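Local coordinates for protein N-(5'-phosphoribosyl)anthranilate isomerase (Thermococcus kodakarensis, PDB 5LHF) that catalyses the isomerisation of N-(5-phospho-beta-D-ribosyl)anthranilate to 1-(2-carboxyphenylamino)-1-deoxy-D-ribulose 5-phosphate, a step of tryptophan biosynthesis, on a TIM-barrel scaffold, at residues Gly10-Thr13 against Met14-Arg18; Ala44-Leu47 against Ile48-Ala51; Trp67-Ala70 against Val71-Gly75. One frame throughout, in Å; residues are numbered along the deposited sequence.

Contact 1 of 3, residues Gly10-Thr13 against Met14-Arg18; sequences GVKT and MDELR
Thr13 and Leu17 mark the start of helix 14-20: Leu17 N donates to Thr13 O at 2.9 Å, the first i to i+4 bond of the helix, followed within 14-18 by Arg18 N to Met14 O. Residues 10-13 lead in from strand 5-9 as an irregular loop, where Gly10 takes a positive phi (86°) that glycine tolerates easily.

Thr13 is the N-cap. Its OG1 sits between the backbone N and the carbonyl carbon (chi1 61°), a position that turns the hydroxyl toward the first helical turn, where it accepts Glu16 N over 3.1 Å in a nearly straight bond (166°). A short hydroxyl side chain suits this place because it can reach an N-H of the first turn, the usual work of an N-cap. Glu16 crosses the Thr13 side chain at a slant, with CG 3.5 Å from Thr13 OG1. Extended beyond CG, it carries its carboxylate back to the loop, and OE1 takes Lys12 N at 2.8 Å, met almost head-on. The other oxygen, OE2, forms a salt bridge with Arg37 and a hydrogen bond with Lys194 N. Lys12 itself sends its amine away, to Lys36 O. On the barrel side Val11 supplies an apolar flank: CG1 lies 4.0 Å from Leu17 N, CG2 is 4.5 Å from Leu17 CD1, and both side chains rest on Thr27.

Glu16 thus serves twice: its N-H is capped by Thr13, and its carboxylate reaches back to the loop. That buried carboxylate is gripped by backbone N-H groups and an arginine, which probably favours the ionised form, and its negative charge is likely to interact well with the positive end of the helix dipole.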
# COMPACT_ATOMS: atom_id res chain seq x y z
N GLY A 10 -2.65 -7.61 -2.53
CA GLY A 10 -2.14 -8.81 -3.17
C GLY A 10 -3.13 -9.94 -3.38
O GLY A 10 -2.77 -11.11 -3.24
N VAL A 11 -4.38 -9.64 -3.71
CA VAL A 11 -5.31 -10.73 -4.00
C VAL A 11 -5.03 -11.26 -5.39
O VAL A 11 -4.77 -10.49 -6.33
CB VAL A 11 -6.78 -10.27 -3.84
CG1 VAL A 11 -7.08 -9.98 -2.37
CG2 VAL A 11 -7.06 -9.04 -4.71
N LYS A 12 -5.05 -12.59 -5.52
CA LYS A 12 -4.79 -13.27 -6.78
C LYS A 12 -6.01 -13.97 -7.36
O LYS A 12 -6.02 -14.28 -8.55
CB LYS A 12 -3.67 -14.30 -6.62
CG LYS A 12 -2.37 -13.73 -6.09
CD LYS A 12 -1.20 -14.18 -6.92
CE LYS A 12 -0.77 -15.57 -6.55
NZ LYS A 12 0.46 -15.98 -7.27
N THR A 13 -7.05 -14.21 -6.55
CA THR A 13 -8.20 -14.96 -7.03
C THR A 13 -9.49 -14.30 -6.59
O THR A 13 -9.52 -13.44 -5.70
CB THR A 13 -8.19 -16.41 -6.53
OG1 THR A 13 -8.24 -16.41 -5.10
CG2 THR A 13 -6.93 -17.13 -6.99
N MET A 14 -10.58 -14.74 -7.22
CA MET A 14 -11.91 -14.31 -6.81
C MET A 14 -12.18 -14.71 -5.36
O MET A 14 -12.79 -13.94 -4.60
CB MET A 14 -12.95 -14.91 -7.75
CG MET A 14 -13.04 -16.44 -7.70
SD MET A 14 -14.00 -17.16 -9.06
CE MET A 14 -15.67 -16.80 -8.51
N ASP A 15 -11.70 -15.88 -4.96
CA ASP A 15 -11.92 -16.32 -3.58
C ASP A 15 -11.22 -15.41 -2.59
O ASP A 15 -11.81 -15.03 -1.56
CB ASP A 15 -11.44 -17.76 -3.41
CG ASP A 15 -12.31 -18.76 -4.12
OD1 ASP A 15 -11.78 -19.80 -4.55
OD2 ASP A 15 -13.54 -18.50 -4.24
N GLU A 16 -9.97 -15.03 -2.87
CA GLU A 16 -9.26 -14.11 -1.98
C GLU A 16 -9.92 -12.74 -1.96
O GLU A 16 -10.04 -12.11 -0.91
CB GLU A 16 -7.80 -13.99 -2.42
CG GLU A 16 -6.97 -15.20 -2.12
CD GLU A 16 -5.51 -14.96 -2.34
OE1 GLU A 16 -5.16 -14.25 -3.32
OE2 GLU A 16 -4.71 -15.45 -1.52
N LEU A 17 -10.34 -12.25 -3.14
CA LEU A 17 -11.03 -10.97 -3.21
C LEU A 17 -12.28 -10.95 -2.33
O LEU A 17 -12.44 -10.07 -1.49
CB LEU A 17 -11.40 -10.64 -4.65
CG LEU A 17 -12.22 -9.36 -4.84
CD1 LEU A 17 -11.43 -8.12 -4.44
CD2 LEU A 17 -12.63 -9.26 -6.28
N ARG A 18 -13.19 -11.91 -2.54
CA ARG A 18 -14.43 -11.92 -1.77
C ARG A 18 -14.18 -12.01 -0.26
O ARG A 18 -14.95 -11.45 0.53
CB ARG A 18 -15.32 -13.07 -2.24
CG ARG A 18 -15.80 -12.93 -3.67
CD ARG A 18 -16.52 -11.61 -3.88
NE ARG A 18 -17.20 -11.55 -5.18
CZ ARG A 18 -17.38 -10.43 -5.88
NH1 ARG A 18 -16.91 -9.28 -5.42
NH2 ARG A 18 -18.01 -10.46 -7.05

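Contact 2 of 3, residues Ala44-Leu47 against Ile48-Ala51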
# COMPACT_ATOMS: atom_id res chain seq x y z
N ALA A 44 -5.99 -9.57 -13.56
CA ALA A 44 -6.26 -8.37 -12.77
C ALA A 44 -7.51 -7.65 -13.26
O ALA A 44 -8.30 -7.13 -12.46
CB ALA A 44 -5.06 -7.43 -12.82
N ALA A 45 -7.71 -7.60 -14.58
CA ALA A 45 -8.90 -6.95 -15.12
C ALA A 45 -10.17 -7.62 -14.60
O ALA A 45 -11.18 -6.95 -14.34
CB ALA A 45 -8.85 -6.97 -16.64
N GLU A 46 -10.15 -8.95 -14.46
CA GLU A 46 -11.34 -9.63 -13.96
C GLU A 46 -11.60 -9.31 -12.50
O GLU A 46 -12.75 -9.04 -12.11
CB GLU A 46 -11.22 -11.14 -14.16
CG GLU A 46 -12.38 -11.89 -13.50
CD GLU A 46 -13.72 -11.59 -14.16
OE1 GLU A 46 -14.33 -10.53 -13.88
OE2 GLU A 46 -14.19 -12.43 -14.95
N LEU A 47 -10.56 -9.32 -11.66
CA LEU A 47 -10.76 -8.99 -10.26
C LEU A 47 -11.23 -7.55 -10.12
O LEU A 47 -12.13 -7.27 -9.32
CB LEU A 47 -9.47 -9.22 -9.47
CG LEU A 47 -8.89 -10.64 -9.66
CD1 LEU A 47 -7.50 -10.76 -9.05
CD2 LEU A 47 -9.84 -11.69 -9.05
N ILE A 48 -10.67 -6.65 -10.92
CA ILE A 48 -11.04 -5.24 -10.83
C ILE A 48 -12.51 -5.04 -11.18
O ILE A 48 -13.20 -4.19 -10.61
CB ILE A 48 -10.09 -4.40 -11.72
CG1 ILE A 48 -8.72 -4.26 -11.03
CG2 ILE A 48 -10.66 -3.02 -12.03
CD1 ILE A 48 -7.60 -3.83 -12.00
N GLU A 49 -13.01 -5.84 -12.13
CA GLU A 49 -14.41 -5.70 -12.55
C GLU A 49 -15.36 -6.22 -11.48
O GLU A 49 -16.43 -5.63 -11.27
CB GLU A 49 -14.64 -6.43 -13.87
CG GLU A 49 -16.09 -6.45 -14.33
CD GLU A 49 -16.29 -7.34 -15.55
OE1 GLU A 49 -15.47 -8.26 -15.77
OE2 GLU A 49 -17.29 -7.13 -16.28
N MET A 50 -14.99 -7.29 -10.79
CA MET A 50 -15.89 -7.87 -9.80
C MET A 50 -15.73 -7.27 -8.40
O MET A 50 -16.61 -7.48 -7.56
CB MET A 50 -15.69 -9.38 -9.74
CG MET A 50 -16.02 -10.06 -11.06
SD MET A 50 -17.71 -9.74 -11.62
CE MET A 50 -18.53 -11.23 -11.04
N ALA A 51 -14.69 -6.47 -8.15
CA ALA A 51 -14.47 -5.94 -6.81
C ALA A 51 -15.61 -5.02 -6.36
O ALA A 51 -16.15 -4.23 -7.14
CB ALA A 51 -13.14 -5.18 -6.74
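Glu46 and Glu49 meet because both place CG opposite the backbone N (chi1 174° in Glu46), after which Glu46 bends at chi2 while Glu49 runs on extended. The two chains cross at a slant and bring Glu46 OE1 to 3.2 Å from Glu49 OE1, with the carboxylate planes only 16° apart. Both are acceptors, so no direct bond joins the charged forms.

The last turns of helix 41-50 are held by backbone bonds. Ile48 N donates to Ala44 O at 2.9 Å and Met50 N to Glu46 O at 3.1 Å; a weak bond from Ala51 N to Leu47 O, 2.9 Å long, comes where the chain leaves the helix. Ile48 lays its CG1 branch beside the carbonyl that its own N-H engages, 3.2 Å from Ala44 O, and carries CD1 to 4.5 Å from Ala44 CB. A branched apolar residue fits here, for Ile48 also packs on Val29, Ile55 and Leu57 of the barrel strands. Ala44, small and buried, packs on Val29 of the strand and Val31 of the loop after it, which is consistent with a close approach of the helix.

The contact therefore divides into an apolar face toward the barrel and an acidic outer face. Two carboxylates this close would probably raise each other's proton affinity, and the sodium ion, about 6 Å from the Glu46 side chain and too far to be bound directly, might ease the repulsion slightly.

Contact 3 of 3, residues Trp67-Ala70 against Val71-Gly75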
# COMPACT_ATOMS: atom_id res chain seq x y z
N TRP A 67 2.28 2.27 -17.50
CA TRP A 67 1.08 2.47 -16.69
C TRP A 67 -0.15 2.69 -17.55
O TRP A 67 -1.22 2.14 -17.26
CB TRP A 67 1.28 3.65 -15.74
CG TRP A 67 1.90 3.23 -14.47
CD1 TRP A 67 3.21 3.41 -14.09
CD2 TRP A 67 1.25 2.54 -13.38
NE1 TRP A 67 3.40 2.88 -12.83
CE2 TRP A 67 2.23 2.34 -12.38
CE3 TRP A 67 -0.05 2.09 -13.16
CZ2 TRP A 67 1.93 1.70 -11.17
CZ3 TRP A 67 -0.34 1.44 -11.97
CH2 TRP A 67 0.65 1.26 -10.98
N ALA A 68 -0.03 3.51 -18.60
CA ALA A 68 -1.17 3.79 -19.46
C ALA A 68 -1.72 2.52 -20.09
O ALA A 68 -2.93 2.31 -20.14
CB ALA A 68 -0.77 4.80 -20.55
N ASN A 69 -0.83 1.66 -20.59
CA ASN A 69 -1.29 0.40 -21.15
C ASN A 69 -2.03 -0.43 -20.10
O ASN A 69 -3.08 -1.02 -20.39
CB ASN A 69 -0.10 -0.41 -21.68
CG ASN A 69 -0.53 -1.79 -22.15
OD1 ASN A 69 -1.21 -1.91 -23.18
ND2 ASN A 69 -0.18 -2.83 -21.39
N ALA A 70 -1.49 -0.49 -18.88
CA ALA A 70 -2.11 -1.34 -17.88
C ALA A 70 -3.46 -0.78 -17.43
O ALA A 70 -4.39 -1.54 -17.16
CB ALA A 70 -1.17 -1.52 -16.69
N VAL A 71 -3.58 0.55 -17.38
CA VAL A 71 -4.87 1.16 -17.03
C VAL A 71 -5.90 0.92 -18.14
O VAL A 71 -7.06 0.60 -17.86
CB VAL A 71 -4.69 2.66 -16.72
CG1 VAL A 71 -6.01 3.34 -16.47
CG2 VAL A 71 -3.81 2.81 -15.48
N GLU A 72 -5.49 1.06 -19.40
CA GLU A 72 -6.42 0.78 -20.50
C GLU A 72 -6.90 -0.66 -20.47
O GLU A 72 -8.08 -0.93 -20.72
CB GLU A 72 -5.77 1.08 -21.86
CG GLU A 72 -5.39 2.51 -22.05
CD GLU A 72 -4.67 2.75 -23.36
OE1 GLU A 72 -4.25 3.91 -23.60
OE2 GLU A 72 -4.52 1.79 -24.15
N LYS A 73 -5.99 -1.61 -20.21
CA LYS A 73 -6.37 -3.02 -20.30
C LYS A 73 -7.22 -3.46 -19.11
O LYS A 73 -8.09 -4.33 -19.26
CB LYS A 73 -5.11 -3.90 -20.40
CG LYS A 73 -4.30 -3.70 -21.68
CD LYS A 73 -5.06 -4.21 -22.91
CE LYS A 73 -4.12 -4.46 -24.09
NZ LYS A 73 -3.27 -3.26 -24.40
N THR A 74 -6.98 -2.89 -17.93
CA THR A 74 -7.64 -3.36 -16.71
C THR A 74 -8.86 -2.54 -16.30
O THR A 74 -9.66 -3.02 -15.49
CB THR A 74 -6.67 -3.37 -15.53
OG1 THR A 74 -6.19 -2.04 -15.30
CG2 THR A 74 -5.49 -4.30 -15.81
N GLY A 75 -8.99 -1.31 -16.78
CA GLY A 75 -10.05 -0.48 -16.26
C GLY A 75 -9.84 0.03 -14.85
O GLY A 75 -10.79 0.50 -14.23
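Trp67 O accepts Val71 N at 2.8 Å, and the same four-residue spacing continues through Glu72 N to Ala68 O and Lys73 N to Asn69 O, so residues 67-74 form the last turns of helix 64-74, with Gly75 just beyond.

On the outer surface Lys73 bends at chi2 and chi4 and curls back one turn, so that NZ donates to Asn69 OD1 over 2.7 Å, tilted 20° from the amide plane. The flexible chain of lysine suits this return, and its CG brushes the backbone 3.2 Å from Asn69 O. An alanine at Asn69 would remove the amide oxygen and is likely to leave the Lys73 amine without this mate and free to swing.

At the C-terminal end Ala70 O is gripped twice, by Thr74 OG1 at 2.6 Å and by Thr74 N at 3.0 Å, from opposite faces of the carbonyl plane. The hydroxyl joins in because chi1 at 61° folds it back over the preceding turn; OG1 also bonds Ala76 N. Gly75 follows with a positive phi (73°), where a beta carbon would jam against the carbonyl before it.

Toward helix 87-97, Val71 CG2 meets the edge of the Trp67 indole, 4.5 Å from CE3, while Trp67 NE1 is held by Met61 O. Leu57 against Ala70 and Tyr97 against Val71 complete the packing of a helix that bridges strands 55-59 and 78-81, a right-handed beta-alpha-beta crossover of the TIM barrel.

Overall arrangement
Followed from the N terminus, the three contacts come in series; none nests within or crosses another, and each closes only a local turn. Contact 1 joins the loop after strand 5-9 to helix 14-20, contact 2 lies on helix 41-50, and contact 3 ends helix 64-74, all on the outer layer of the barrel. Adjacent ones touch: Arg18 NH1 probably bonds Met50 O at 2.8 Å, and Leu47 CD2 packs 3.6 Å from Thr13 C. On its other flank, contact 2 sets Ile48 CG2 3.6 Å from Thr74 O. Contacts 1 and 3, about 11 Å apart at their nearest atoms, are linked through helix 41-50.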